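Local coordinates for Asp/Glu-specific dipeptidyl-peptidase (Flavobacterium psychrophilum, PDB 5JXF), which removes dipeptides from the N-terminus of oligopeptides as a serine peptidase of family S46, strictly requiring aspartate or glutamate at the P1 position, at residues T399-V411 with L470-F482. Residues are numbered along the deposited sequence; the frame is centred on the assembly and turned at random.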
# COMPACT_ATOMS: atom_id res chain seq x y z
N THR A 399 22.06 29.08 1.37
CA THR A 399 21.00 28.32 2.04
C THR A 399 19.78 29.11 2.56
O THR A 399 18.65 28.78 2.22
CB THR A 399 21.60 27.52 3.23
OG1 THR A 399 22.32 26.38 2.73
CG2 THR A 399 20.51 27.04 4.17
N PRO A 400 20.00 30.17 3.38
CA PRO A 400 18.82 30.84 3.95
C PRO A 400 18.07 31.71 2.95
O PRO A 400 16.88 31.96 3.12
CB PRO A 400 19.42 31.71 5.06
CG PRO A 400 20.88 31.35 5.14
CD PRO A 400 21.24 30.83 3.81
N TYR A 401 18.78 32.19 1.93
CA TYR A 401 18.14 32.95 0.87
C TYR A 401 17.29 32.03 0.01
O TYR A 401 16.13 32.33 -0.26
CB TYR A 401 19.18 33.68 0.03
CG TYR A 401 20.07 34.56 0.86
CD1 TYR A 401 19.70 35.86 1.18
CD2 TYR A 401 21.27 34.08 1.36
CE1 TYR A 401 20.50 36.66 1.95
CE2 TYR A 401 22.09 34.88 2.14
CZ TYR A 401 21.70 36.16 2.43
OH TYR A 401 22.51 36.96 3.21
N ALA A 402 17.88 30.91 -0.40
CA ALA A 402 17.19 29.93 -1.25
C ALA A 402 15.89 29.47 -0.60
O ALA A 402 14.84 29.40 -1.25
CB ALA A 402 18.10 28.75 -1.52
N VAL A 403 15.96 29.16 0.68
CA VAL A 403 14.78 28.79 1.44
C VAL A 403 13.75 29.92 1.46
O VAL A 403 12.60 29.72 1.09
CB VAL A 403 15.16 28.42 2.89
CG1 VAL A 403 13.95 28.49 3.80
CG2 VAL A 403 15.79 27.03 2.92
N SER A 404 14.18 31.11 1.88
CA SER A 404 13.30 32.27 1.97
C SER A 404 12.72 32.60 0.59
O SER A 404 11.57 33.03 0.46
CB SER A 404 14.07 33.46 2.55
OG SER A 404 13.21 34.53 2.91
N ARG A 405 13.51 32.37 -0.45
CA ARG A 405 13.04 32.52 -1.81
C ARG A 405 11.91 31.53 -2.11
O ARG A 405 10.88 31.90 -2.68
CB ARG A 405 14.19 32.32 -2.79
CG ARG A 405 13.85 32.66 -4.20
CD ARG A 405 15.05 32.42 -5.09
NE ARG A 405 14.70 32.48 -6.50
CZ ARG A 405 14.33 31.44 -7.23
NH1 ARG A 405 14.24 30.23 -6.68
NH2 ARG A 405 14.04 31.61 -8.52
N ASP A 406 12.12 30.28 -1.72
CA ASP A 406 11.11 29.24 -1.96
C ASP A 406 9.79 29.61 -1.32
O ASP A 406 8.73 29.47 -1.93
CB ASP A 406 11.59 27.90 -1.43
CG ASP A 406 12.59 27.23 -2.34
OD1 ASP A 406 12.64 27.59 -3.54
OD2 ASP A 406 13.33 26.34 -1.86
N TYR A 407 9.87 30.10 -0.09
CA TYR A 407 8.68 30.56 0.61
C TYR A 407 8.02 31.73 -0.13
O TYR A 407 6.80 31.81 -0.18
CB TYR A 407 9.02 30.96 2.06
CG TYR A 407 9.09 29.79 3.03
CD1 TYR A 407 7.92 29.22 3.54
CD2 TYR A 407 10.30 29.26 3.43
CE1 TYR A 407 7.96 28.15 4.40
CE2 TYR A 407 10.35 28.17 4.31
CZ TYR A 407 9.17 27.63 4.79
OH TYR A 407 9.20 26.56 5.65
N PHE A 408 8.82 32.62 -0.72
CA PHE A 408 8.22 33.74 -1.45
C PHE A 408 7.55 33.30 -2.76
O PHE A 408 6.38 33.63 -3.00
CB PHE A 408 9.26 34.82 -1.75
CG PHE A 408 8.70 35.98 -2.53
CD1 PHE A 408 8.01 36.99 -1.88
CD2 PHE A 408 8.83 36.04 -3.91
CE1 PHE A 408 7.48 38.06 -2.59
CE2 PHE A 408 8.30 37.09 -4.63
CZ PHE A 408 7.62 38.10 -3.97
N ASN A 409 8.27 32.58 -3.61
CA ASN A 409 7.68 32.03 -4.83
C ASN A 409 6.43 31.17 -4.58
O ASN A 409 5.45 31.25 -5.32
CB ASN A 409 8.69 31.18 -5.60
CG ASN A 409 9.89 31.96 -6.06
OD1 ASN A 409 9.81 33.16 -6.32
ND2 ASN A 409 11.02 31.27 -6.17
N GLU A 410 6.48 30.32 -3.54
CA GLU A 410 5.40 29.36 -3.35
C GLU A 410 4.16 30.05 -2.79
O GLU A 410 3.04 29.69 -3.13
CB GLU A 410 5.83 28.21 -2.43
CG GLU A 410 6.69 27.15 -3.12
CD GLU A 410 5.92 26.27 -4.11
OE1 GLU A 410 4.75 25.91 -3.83
OE2 GLU A 410 6.48 25.94 -5.17
N VAL A 411 4.37 31.06 -1.96
CA VAL A 411 3.26 31.64 -1.23
C VAL A 411 2.67 32.85 -1.94
O VAL A 411 1.45 33.01 -2.01
CB VAL A 411 3.68 32.03 0.20
CG1 VAL A 411 2.62 32.89 0.86
CG2 VAL A 411 3.95 30.77 1.03
N LEU A 470 -1.42 29.89 4.27
CA LEU A 470 -0.07 30.01 3.71
C LEU A 470 0.72 31.18 4.31
O LEU A 470 1.93 31.10 4.51
CB LEU A 470 -0.14 30.16 2.18
CG LEU A 470 0.07 28.88 1.38
CD1 LEU A 470 -0.71 27.71 2.00
CD2 LEU A 470 -0.39 29.13 -0.03
N VAL A 471 0.02 32.28 4.57
CA VAL A 471 0.65 33.42 5.22
C VAL A 471 1.08 33.03 6.64
O VAL A 471 2.12 33.49 7.13
CB VAL A 471 -0.30 34.63 5.25
CG1 VAL A 471 0.29 35.76 6.08
CG2 VAL A 471 -0.56 35.11 3.82
N ALA A 472 0.29 32.17 7.29
CA ALA A 472 0.67 31.62 8.58
C ALA A 472 2.00 30.88 8.49
O ALA A 472 2.87 31.05 9.35
CB ALA A 472 -0.42 30.70 9.09
N LEU A 473 2.18 30.07 7.45
CA LEU A 473 3.40 29.27 7.32
C LEU A 473 4.64 30.14 7.08
O LEU A 473 5.70 29.89 7.65
CB LEU A 473 3.24 28.25 6.19
CG LEU A 473 2.27 27.09 6.43
CD1 LEU A 473 1.95 26.37 5.12
CD2 LEU A 473 2.83 26.12 7.48
N TYR A 474 4.49 31.16 6.23
CA TYR A 474 5.59 32.06 5.89
C TYR A 474 6.11 32.77 7.14
O TYR A 474 7.31 32.90 7.34
CB TYR A 474 5.14 33.08 4.83
CG TYR A 474 6.27 33.80 4.10
CD1 TYR A 474 7.58 33.33 4.15
CD2 TYR A 474 6.02 34.93 3.31
CE1 TYR A 474 8.60 33.98 3.47
CE2 TYR A 474 7.03 35.58 2.62
CZ TYR A 474 8.33 35.10 2.70
OH TYR A 474 9.35 35.74 2.02
N ALA A 475 5.20 33.22 7.99
CA ALA A 475 5.61 33.91 9.21
C ALA A 475 6.30 32.95 10.18
O ALA A 475 7.37 33.25 10.71
CB ALA A 475 4.42 34.58 9.87
N THR A 476 5.70 31.78 10.40
CA THR A 476 6.12 30.91 11.49
C THR A 476 7.30 30.01 11.14
O THR A 476 8.13 29.72 12.00
CB THR A 476 4.93 30.04 11.99
OG1 THR A 476 4.57 29.06 11.01
CG2 THR A 476 3.72 30.92 12.31
N LYS A 477 7.41 29.57 9.88
CA LYS A 477 8.44 28.58 9.54
C LYS A 477 9.55 29.06 8.60
O LYS A 477 10.56 28.37 8.43
CB LYS A 477 7.79 27.33 8.94
CG LYS A 477 6.63 26.78 9.76
CD LYS A 477 6.60 25.25 9.76
CE LYS A 477 6.92 24.69 11.14
NZ LYS A 477 7.28 23.24 11.14
N ALA A 478 9.38 30.23 8.00
CA ALA A 478 10.45 30.81 7.18
C ALA A 478 11.58 31.34 8.06
O ALA A 478 11.35 31.67 9.23
CB ALA A 478 9.90 31.91 6.30
N PRO A 479 12.81 31.43 7.51
CA PRO A 479 13.95 32.01 8.24
C PRO A 479 13.66 33.43 8.69
O PRO A 479 13.37 34.31 7.88
CB PRO A 479 15.08 31.97 7.21
CG PRO A 479 14.39 31.91 5.89
CD PRO A 479 13.18 31.07 6.13
N LYS A 480 13.75 33.66 10.00
CA LYS A 480 13.24 34.88 10.60
C LYS A 480 14.09 36.12 10.26
O LYS A 480 13.58 37.24 10.29
CB LYS A 480 13.14 34.70 12.12
CG LYS A 480 11.92 35.36 12.74
N GLU A 481 15.36 35.93 9.91
CA GLU A 481 16.25 37.07 9.66
C GLU A 481 15.98 37.80 8.34
O GLU A 481 16.63 38.80 8.04
CB GLU A 481 17.72 36.62 9.71
CG GLU A 481 18.09 35.51 8.73
CD GLU A 481 17.74 34.12 9.23
OE1 GLU A 481 17.02 33.99 10.25
OE2 GLU A 481 18.19 33.13 8.60
N PHE A 482 15.04 37.30 7.54
CA PHE A 482 14.66 37.98 6.30
C PHE A 482 13.14 38.17 6.19
O PHE A 482 12.63 38.56 5.14
CB PHE A 482 15.15 37.19 5.07
CG PHE A 482 16.62 36.85 5.09
CD1 PHE A 482 17.59 37.83 4.94
CD2 PHE A 482 17.02 35.52 5.22
CE1 PHE A 482 18.94 37.50 4.95
CE2 PHE A 482 18.37 35.19 5.23
CZ PHE A 482 19.33 36.18 5.09
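Tyr407 and Tyr474 meet where two antiparallel helices pack in the all-helical region of this S46 peptidase, away from the catalytic site; the axes of segments 399-411 and 470-477 approach to 10.5 Å at 169°. The chain then runs on through Pro479 to Phe482 along the first helix. Among the aromatic contacts, the Tyr407 ring takes Ala478 over one face in a CH-pi contact, CB lying 4.1 Å from the ring centroid, and Tyr407 OH reaches Lys477 CB at 3.7 Å. Tyr474 CE1 comes to 3.4 Å from Tyr407 CB; a chi1 of -163°, swinging CG away from the backbone N, lays the Tyr474 ring across the Tyr407 backbone, with Tyr407 C over one face, toward the rim. Replacing Tyr407 with alanine is likely to leave the Ala478 methyl without its ring face and open a gap beside Lys477. Aliphatic contacts flank this centre: Val411 and Leu470 run alongside in opposite senses, and the Pro479 ring rests CD on Val403 CG1 (3.6 Å) and CG on Ser404 CB. Outside the pair, Ile312 of helix 295-325 also touches Tyr407, while Ile546 packs on Tyr401, Ser404 and Phe482. At the far end, the Tyr401 and Phe482 rings meet obliquely, planes at 40°, and Pro400 CB abuts the Phe482 ring edge, 3.6 Å from CE2.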